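Local coordinates for protein 2-C-methyl-D-erythritol 2,4-cyclodiphosphate synthase (Thermus thermophilus, PDB 1IV1) that converts 4-diphosphocytidyl-2-C-methyl-D-erythritol 2-phosphate to 2-C-methyl-D-erythritol 2,4-cyclodiphosphate with release of CMP, a metal-dependent step of non-mevalonate isoprenoid synthesis, at residues 46-51 / 79-84; 89-94 / 118-123. All blocks are in the same frame, centred on the assembly; numbering follows the deposited sequence.

Contact 1: residues 46-51 / 79-84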
ATOM      1  N   ASP A  46      -6.106  -6.073  10.490  1.00 13.16           N
ATOM      2  CA  ASP A  46      -5.413  -4.826  10.791  1.00 10.78           C
ATOM      3  C   ASP A  46      -6.097  -3.613  10.175  1.00  8.83           C
ATOM      4  O   ASP A  46      -6.211  -2.544  10.797  1.00 10.47           O
ATOM      5  CB  ASP A  46      -3.945  -4.921  10.320  1.00 10.11           C
ATOM      6  CG  ASP A  46      -3.087  -5.353  11.494  1.00 21.81           C
ATOM      7  OD1 ASP A  46      -3.669  -5.518  12.596  1.00 23.25           O
ATOM      8  OD2 ASP A  46      -1.863  -5.536  11.359  1.00 14.92           O
ATOM      9  N   ALA A  47      -6.557  -3.766   8.936  1.00  9.48           N
ATOM     10  CA  ALA A  47      -7.215  -2.667   8.239  1.00 10.15           C
ATOM     11  C   ALA A  47      -8.484  -2.237   8.987  1.00  9.80           C
ATOM     12  O   ALA A  47      -8.709  -1.035   9.150  1.00  9.90           O
ATOM     13  CB  ALA A  47      -7.552  -3.045   6.809  1.00  9.08           C
ATOM     14  N   LEU A  48      -9.250  -3.226   9.439  1.00 11.89           N
ATOM     15  CA  LEU A  48     -10.467  -2.963  10.229  1.00 16.17           C
ATOM     16  C   LEU A  48     -10.156  -2.254  11.541  1.00  6.35           C
ATOM     17  O   LEU A  48     -10.756  -1.232  11.867  1.00 13.47           O
ATOM     18  CB  LEU A  48     -11.212  -4.282  10.464  1.00 14.80           C
ATOM     19  CG  LEU A  48     -11.902  -4.888   9.234  1.00 12.36           C
ATOM     20  CD1 LEU A  48     -12.413  -6.293   9.497  1.00 14.25           C
ATOM     21  CD2 LEU A  48     -13.030  -3.971   8.792  1.00 18.79           C
ATOM     22  N   LEU A  49      -9.215  -2.750  12.341  1.00  7.03           N
ATOM     23  CA  LEU A  49      -8.809  -2.150  13.595  1.00 11.94           C
ATOM     24  C   LEU A  49      -8.298  -0.726  13.416  1.00 17.83           C
ATOM     25  O   LEU A  49      -8.670   0.166  14.167  1.00 13.09           O
ATOM     26  CB  LEU A  49      -7.718  -2.984  14.289  1.00  9.00           C
ATOM     27  CG  LEU A  49      -8.149  -4.409  14.654  1.00 12.62           C
ATOM     28  CD1 LEU A  49      -6.942  -5.216  15.107  1.00 12.08           C
ATOM     29  CD2 LEU A  49      -9.237  -4.385  15.726  1.00 12.29           C
ATOM     30  N   SER A  50      -7.427  -0.575  12.417  1.00 14.86           N
ATOM     31  CA  SER A  50      -6.876   0.727  12.082  1.00 10.27           C
ATOM     32  C   SER A  50      -7.970   1.738  11.773  1.00  6.79           C
ATOM     33  O   SER A  50      -7.810   2.904  12.115  1.00 12.53           O
ATOM     34  CB  SER A  50      -5.911   0.568  10.892  1.00 12.26           C
ATOM     35  OG  SER A  50      -5.193   1.779  10.712  1.00 17.47           O
ATOM     36  N   ALA A  51      -9.084   1.333  11.172  1.00 11.34           N
ATOM     37  CA  ALA A  51     -10.148   2.263  10.808  1.00  9.12           C
ATOM     38  C   ALA A  51     -10.799   2.913  12.028  1.00 15.09           C
ATOM     39  O   ALA A  51     -11.452   3.956  11.864  1.00 13.76           O
ATOM     40  CB  ALA A  51     -11.197   1.550   9.970  1.00 11.19           C
ATOM     41  N   GLU A  79     -13.661 -11.093  15.249  1.00 18.88           N
ATOM     42  CA  GLU A  79     -13.489 -10.262  16.426  1.00 16.19           C
ATOM     43  C   GLU A  79     -13.303  -8.804  16.048  1.00 22.43           C
ATOM     44  O   GLU A  79     -13.927  -7.895  16.621  1.00 23.73           O
ATOM     45  CB  GLU A  79     -12.314 -10.793  17.244  1.00 16.14           C
ATOM     46  CG  GLU A  79     -12.324 -10.401  18.698  1.00 16.49           C
ATOM     47  CD  GLU A  79     -13.683 -10.414  19.370  1.00 26.08           C
ATOM     48  OE1 GLU A  79     -14.631 -11.045  18.858  1.00 46.95           O
ATOM     49  OE2 GLU A  79     -13.788  -9.761  20.432  1.00 23.38           O
ATOM     50  N   ALA A  80     -12.436  -8.539  15.060  1.00 18.71           N
ATOM     51  CA  ALA A  80     -12.306  -7.130  14.687  1.00 14.14           C
ATOM     52  C   ALA A  80     -13.607  -6.592  14.118  1.00 13.71           C
ATOM     53  O   ALA A  80     -13.918  -5.411  14.256  1.00 19.86           O
ATOM     54  CB  ALA A  80     -11.197  -6.911  13.662  1.00  8.67           C
ATOM     55  N   LEU A  81     -14.353  -7.453  13.440  1.00 23.45           N
ATOM     56  CA  LEU A  81     -15.584  -7.004  12.794  1.00 19.82           C
ATOM     57  C   LEU A  81     -16.576  -6.557  13.861  1.00 27.43           C
ATOM     58  O   LEU A  81     -17.227  -5.526  13.707  1.00 23.41           O
ATOM     59  CB  LEU A  81     -16.164  -8.111  11.915  1.00 19.31           C
ATOM     60  CG  LEU A  81     -15.592  -8.135  10.494  1.00 26.89           C
ATOM     61  CD1 LEU A  81     -16.133  -9.303   9.688  1.00 27.20           C
ATOM     62  CD2 LEU A  81     -15.883  -6.802   9.811  1.00 30.40           C
ATOM     63  N   ARG A  82     -16.598  -7.383  14.900  1.00 27.66           N
ATOM     64  CA  ARG A  82     -17.445  -7.236  16.060  1.00 15.86           C
ATOM     65  C   ARG A  82     -17.137  -5.927  16.773  1.00 24.93           C
ATOM     66  O   ARG A  82     -18.063  -5.212  17.160  1.00 22.81           O
ATOM     67  CB  ARG A  82     -17.251  -8.401  17.041  1.00 23.78           C
ATOM     68  CG  ARG A  82     -18.391  -8.555  18.037  1.00 33.66           C
ATOM     69  CD  ARG A  82     -18.027  -9.529  19.147  1.00 31.11           C
ATOM     70  NE  ARG A  82     -16.863  -9.070  19.914  1.00 26.82           N
ATOM     71  CZ  ARG A  82     -17.000  -8.314  20.998  1.00 30.85           C
ATOM     72  NH1 ARG A  82     -18.230  -7.985  21.376  1.00 41.72           N
ATOM     73  NH2 ARG A  82     -15.951  -7.899  21.693  1.00 28.37           N
ATOM     74  N   LEU A  83     -15.836  -5.665  16.924  1.00 17.66           N
ATOM     75  CA  LEU A  83     -15.410  -4.450  17.619  1.00 22.79           C
ATOM     76  C   LEU A  83     -15.813  -3.171  16.905  1.00 18.25           C
ATOM     77  O   LEU A  83     -16.287  -2.180  17.464  1.00 22.25           O
ATOM     78  CB  LEU A  83     -13.880  -4.482  17.794  1.00 26.52           C
ATOM     79  CG  LEU A  83     -13.376  -5.438  18.877  1.00 24.69           C
ATOM     80  CD1 LEU A  83     -11.857  -5.543  18.823  1.00 21.88           C
ATOM     81  CD2 LEU A  83     -13.837  -4.975  20.252  1.00 15.88           C
ATOM     82  N   VAL A  84     -15.606  -3.111  15.583  1.00 16.80           N
ATOM     83  CA  VAL A  84     -15.955  -1.856  14.903  1.00 18.09           C
ATOM     84  C   VAL A  84     -17.454  -1.749  14.705  1.00 20.56           C
ATOM     85  O   VAL A  84     -18.037  -0.675  14.593  1.00 29.14           O
ATOM     86  CB  VAL A  84     -15.231  -1.750  13.544  1.00 17.50           C
ATOM     87  CG1 VAL A  84     -13.738  -1.970  13.767  1.00 19.57           C
ATOM     88  CG2 VAL A  84     -15.774  -2.745  12.544  1.00 14.42           C
TER
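Leu48 overlaps the end of Leu81, its CD1 methyl reaching CD2 of Leu81 at 3.5 Å while the two side chains cross obliquely. The CB of Leu81 starts out away from helix 46-50, and only its branched end turns back to meet the other leucine. One turn further along, the methyl CG1 of Val84 rests on the carbonyl O of Leu48 at 3.6 Å, so Leu48 is held through both its side-chain end and its backbone. Ala80 fills the place where the backbones come nearest: 6.2 Å separates its CA from that of Leu49. Its single CB methyl sits between the two leucines of the other helix, 3.8 Å from Leu49 CD2 and 4.1 Å from Leu48 CB. Leu49 gets there from the flank; with CG anti to the carbonyl carbon (chi1 -61°), its CD2 branch is carried to the methyl of Ala80 and, more loosely, to CD1 of Leu83 at 4.2 Å. This is packing between two nearly parallel helices, axes 9.1 Å apart at 17°, in the helix layer that lies on the mixed sheet of the IspF fold. Segment 46-51 is the inner of the pair: Ala47 and Ala51 touch strand 141-150 of the sheet, and segment 79-84 covers it from outside. At the subunit interface, Ser50 OG hydrogen-bonds Ser95 OG of a second subunit. The side chain of Leu49 also lies about 4 Å from those of Ile57 and Phe61, both predicted to bind the substrate, and Asp46 OD1 accepts a hydrogen bond from Ile57 N.

Contact 2: residues 89-94 / 118-123; sequences AKLLQA and RLLRLP
Leu91 and Leu122 form the main apolar contact, their side chains crossing at about a right angle with CG of Leu91 3.8 Å from CD1 of Leu122. Leu91 has its CG turned opposite the backbone N (chi1 173°), which carries the CD2 methyl on to CG of Leu120, also 3.8 Å away. Ala94 extends this apolar patch along the strand: its CB meets Leu120 CD2 at 3.8 Å and, less closely, Leu122 CD1. The second methyl of Leu122, CD2, lies against backbone instead, 3.3 Å from Leu91 O and 3.4 Å from Leu92 O. Cutting Leu91 back to an alanine would probably open a gap between Leu120 and Leu122, leaving both with less to pack against on the strand.

The polar link is a water that donates to Leu91 O (2.9 Å) and to Arg121 O (3.1 Å), bridging the strand to the turn. Arg121 leaves the helix with positive phi (52°), and the chain after it brings Leu122 to the strand. The guanidinium of Arg121 reaches back to helix 73-86, where its NH2 forms a salt bridge with Glu85 OE2.

Opposite Leu149 of strand 141-150, Leu92 and Gln93 make a classic beta bulge next to the contact. Segments 89-94 and 118-123 belong to a beta-alpha-beta unit: strand 91-99, helix 109-120 and the parallel strand 127-132, whose Ile127 touches both Leu120 and Leu122, while Leu77 of helix 73-86 packs on Leu120 and Val148 of strand 141-150 on Leu91 and Ala94.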
ATOM      1  N   ALA A  89     -19.783   0.867  13.097  1.00 31.61           N
ATOM      2  CA  ALA A  89     -19.264   0.594  11.765  1.00 27.46           C
ATOM      3  C   ALA A  89     -20.142  -0.302  10.916  1.00 21.59           C
ATOM      4  O   ALA A  89     -20.686  -1.321  11.349  1.00 17.42           O
ATOM      5  CB  ALA A  89     -17.887  -0.072  11.868  1.00 35.01           C
ATOM      6  N   LYS A  90     -20.269   0.066   9.638  1.00 13.81           N
ATOM      7  CA  LYS A  90     -20.799  -0.925   8.703  1.00 16.72           C
ATOM      8  C   LYS A  90     -19.807  -1.034   7.536  1.00 17.55           C
ATOM      9  O   LYS A  90     -19.594  -0.006   6.882  1.00 15.32           O
ATOM     10  CB  LYS A  90     -22.196  -0.613   8.180  1.00 21.82           C
ATOM     11  CG  LYS A  90     -23.138  -0.123   9.271  1.00 34.22           C
ATOM     12  CD  LYS A  90     -23.567   1.315   9.035  1.00 40.87           C
ATOM     13  CE  LYS A  90     -23.370   2.156  10.285  1.00 55.05           C
ATOM     14  NZ  LYS A  90     -24.366   1.867  11.357  1.00 58.35           N
ATOM     15  N   LEU A  91     -19.285  -2.245   7.377  1.00 13.97           N
ATOM     16  CA  LEU A  91     -18.255  -2.471   6.345  1.00 15.58           C
ATOM     17  C   LEU A  91     -18.904  -2.427   4.970  1.00 18.09           C
ATOM     18  O   LEU A  91     -19.931  -3.048   4.706  1.00 14.40           O
ATOM     19  CB  LEU A  91     -17.518  -3.780   6.551  1.00  8.70           C
ATOM     20  CG  LEU A  91     -16.534  -4.273   5.491  1.00 13.07           C
ATOM     21  CD1 LEU A  91     -15.404  -3.272   5.288  1.00  8.36           C
ATOM     22  CD2 LEU A  91     -15.952  -5.625   5.887  1.00 17.20           C
ATOM     23  N   LEU A  92     -18.260  -1.669   4.083  1.00 15.40           N
ATOM     24  CA  LEU A  92     -18.837  -1.476   2.752  1.00 13.23           C
ATOM     25  C   LEU A  92     -17.981  -2.111   1.666  1.00 11.83           C
ATOM     26  O   LEU A  92     -18.488  -2.633   0.679  1.00  8.88           O
ATOM     27  CB  LEU A  92     -19.006   0.022   2.595  1.00 19.28           C
ATOM     28  CG  LEU A  92     -19.171   0.688   1.246  1.00 28.17           C
ATOM     29  CD1 LEU A  92     -20.268   0.052   0.419  1.00 23.11           C
ATOM     30  CD2 LEU A  92     -19.471   2.172   1.484  1.00 39.33           C
ATOM     31  N   GLN A  93     -16.652  -2.091   1.816  1.00 11.11           N
ATOM     32  CA  GLN A  93     -15.817  -2.619   0.746  1.00  8.86           C
ATOM     33  C   GLN A  93     -14.462  -3.027   1.303  1.00  9.38           C
ATOM     34  O   GLN A  93     -13.951  -2.487   2.286  1.00 11.68           O
ATOM     35  CB  GLN A  93     -15.651  -1.581  -0.370  1.00  8.66           C
ATOM     36  CG  GLN A  93     -14.893  -2.088  -1.589  1.00 13.24           C
ATOM     37  CD  GLN A  93     -15.149  -1.276  -2.846  1.00 11.42           C
ATOM     38  OE1 GLN A  93     -15.161  -1.780  -3.975  1.00 17.47           O
ATOM     39  NE2 GLN A  93     -15.362   0.018  -2.681  1.00 10.15           N
ATOM     40  N   ALA A  94     -13.879  -4.026   0.645  1.00 10.84           N
ATOM     41  CA  ALA A  94     -12.520  -4.432   0.977  1.00 13.44           C
ATOM     42  C   ALA A  94     -11.755  -4.676  -0.328  1.00 10.73           C
ATOM     43  O   ALA A  94     -12.189  -5.429  -1.198  1.00  8.82           O
ATOM     44  CB  ALA A  94     -12.492  -5.658   1.872  1.00 11.27           C
ATOM     45  N   ARG A 118     -18.181 -14.321   2.269  1.00 14.22           N
ATOM     46  CA  ARG A 118     -18.887 -14.908   3.400  1.00 16.02           C
ATOM     47  C   ARG A 118     -18.316 -14.414   4.714  1.00 19.48           C
ATOM     48  O   ARG A 118     -19.090 -14.024   5.585  1.00 21.01           O
ATOM     49  CB  ARG A 118     -18.801 -16.433   3.320  1.00 18.52           C
ATOM     50  CG  ARG A 118     -19.594 -17.162   4.400  1.00 26.47           C
ATOM     51  CD  ARG A 118     -19.298 -18.664   4.358  1.00 39.49           C
ATOM     52  NE  ARG A 118     -17.931 -18.929   4.800  1.00 53.21           N
ATOM     53  CZ  ARG A 118     -17.602 -19.432   5.982  1.00 47.46           C
ATOM     54  NH1 ARG A 118     -18.539 -19.741   6.867  1.00 35.69           N
ATOM     55  NH2 ARG A 118     -16.323 -19.625   6.271  1.00 33.71           N
ATOM     56  N   LEU A 119     -16.997 -14.410   4.886  1.00 11.89           N
ATOM     57  CA  LEU A 119     -16.441 -13.902   6.139  1.00 15.73           C
ATOM     58  C   LEU A 119     -16.618 -12.403   6.328  1.00 14.48           C
ATOM     59  O   LEU A 119     -16.753 -11.952   7.473  1.00 19.71           O
ATOM     60  CB  LEU A 119     -14.945 -14.211   6.252  1.00 14.64           C
ATOM     61  CG  LEU A 119     -14.569 -15.637   6.629  1.00 16.98           C
ATOM     62  CD1 LEU A 119     -15.232 -16.676   5.742  1.00 31.12           C
ATOM     63  CD2 LEU A 119     -13.052 -15.770   6.543  1.00 23.68           C
ATOM     64  N   LEU A 120     -16.620 -11.578   5.282  1.00 13.03           N
ATOM     65  CA  LEU A 120     -16.792 -10.148   5.517  1.00 17.19           C
ATOM     66  C   LEU A 120     -18.247  -9.675   5.411  1.00 13.50           C
ATOM     67  O   LEU A 120     -18.514  -8.505   5.695  1.00 12.95           O
ATOM     68  CB  LEU A 120     -15.956  -9.354   4.506  1.00 19.02           C
ATOM     69  CG  LEU A 120     -14.538  -8.961   4.907  1.00 25.38           C
ATOM     70  CD1 LEU A 120     -13.917  -9.920   5.894  1.00 26.47           C
ATOM     71  CD2 LEU A 120     -13.666  -8.830   3.648  1.00 12.69           C
ATOM     72  N   ARG A 121     -19.142 -10.554   5.002  1.00 18.07           N
ATOM     73  CA  ARG A 121     -20.543 -10.293   4.706  1.00 19.69           C
ATOM     74  C   ARG A 121     -20.690  -9.123   3.734  1.00 21.67           C
ATOM     75  O   ARG A 121     -21.388  -8.147   4.007  1.00 18.06           O
ATOM     76  CB  ARG A 121     -21.342 -10.029   5.989  1.00 20.43           C
ATOM     77  CG  ARG A 121     -21.418 -11.293   6.847  1.00 24.50           C
ATOM     78  CD  ARG A 121     -21.874 -10.929   8.260  1.00 34.50           C
ATOM     79  NE  ARG A 121     -20.920 -10.010   8.857  1.00 41.09           N
ATOM     80  CZ  ARG A 121     -21.082  -8.733   9.142  1.00 44.39           C
ATOM     81  NH1 ARG A 121     -22.224  -8.105   8.905  1.00 42.89           N
ATOM     82  NH2 ARG A 121     -20.062  -8.077   9.689  1.00 32.74           N
ATOM     83  N   LEU A 122     -19.993  -9.250   2.611  1.00 17.23           N
ATOM     84  CA  LEU A 122     -20.055  -8.307   1.515  1.00 17.14           C
ATOM     85  C   LEU A 122     -20.419  -9.042   0.222  1.00 11.79           C
ATOM     86  O   LEU A 122     -20.025 -10.192   0.018  1.00 17.93           O
ATOM     87  CB  LEU A 122     -18.728  -7.555   1.313  1.00 15.65           C
ATOM     88  CG  LEU A 122     -18.270  -6.584   2.409  1.00 15.65           C
ATOM     89  CD1 LEU A 122     -16.831  -6.127   2.162  1.00 13.64           C
ATOM     90  CD2 LEU A 122     -19.159  -5.357   2.523  1.00 10.91           C
ATOM     91  N   PRO A 123     -21.150  -8.356  -0.645  1.00 12.96           N
ATOM     92  CA  PRO A 123     -21.435  -8.863  -1.995  1.00 16.04           C
ATOM     93  C   PRO A 123     -20.131  -8.987  -2.781  1.00 21.51           C
ATOM     94  O   PRO A 123     -19.162  -8.318  -2.422  1.00 17.55           O
ATOM     95  CB  PRO A 123     -22.336  -7.791  -2.595  1.00 12.31           C
ATOM     96  CG  PRO A 123     -22.137  -6.571  -1.776  1.00 15.69           C
ATOM     97  CD  PRO A 123     -21.747  -7.030  -0.403  1.00 13.42           C
TER
HETATM   98  O   HOH W   1     -21.087  -5.502   5.591  1.00 29.40           O

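Overall arrangement
Contact 1 closes before contact 2 opens along the chain, and their centres lie 11 Å apart. Helix 73-86 runs into strand 91-99 through a short connection, where Val84 O and Ala89 N are 2.8 Å apart, a probable hydrogen bond. Leu81 packs towards both: its CD2 lies 4.1 Å from Leu91 CD2 and its CD1 3.5 Å from Leu119 O. Helix 73-86 thus links the other two helices, lying against helix 39-50 in contact 1 and reaching the end of helix 109-120 through Leu81. Both contacts also border the subunit interfaces of the homotrimer: Asp46 of contact 1 packs on Thr130 of a second subunit, and Gln93 of contact 2 on Ala51 of the third.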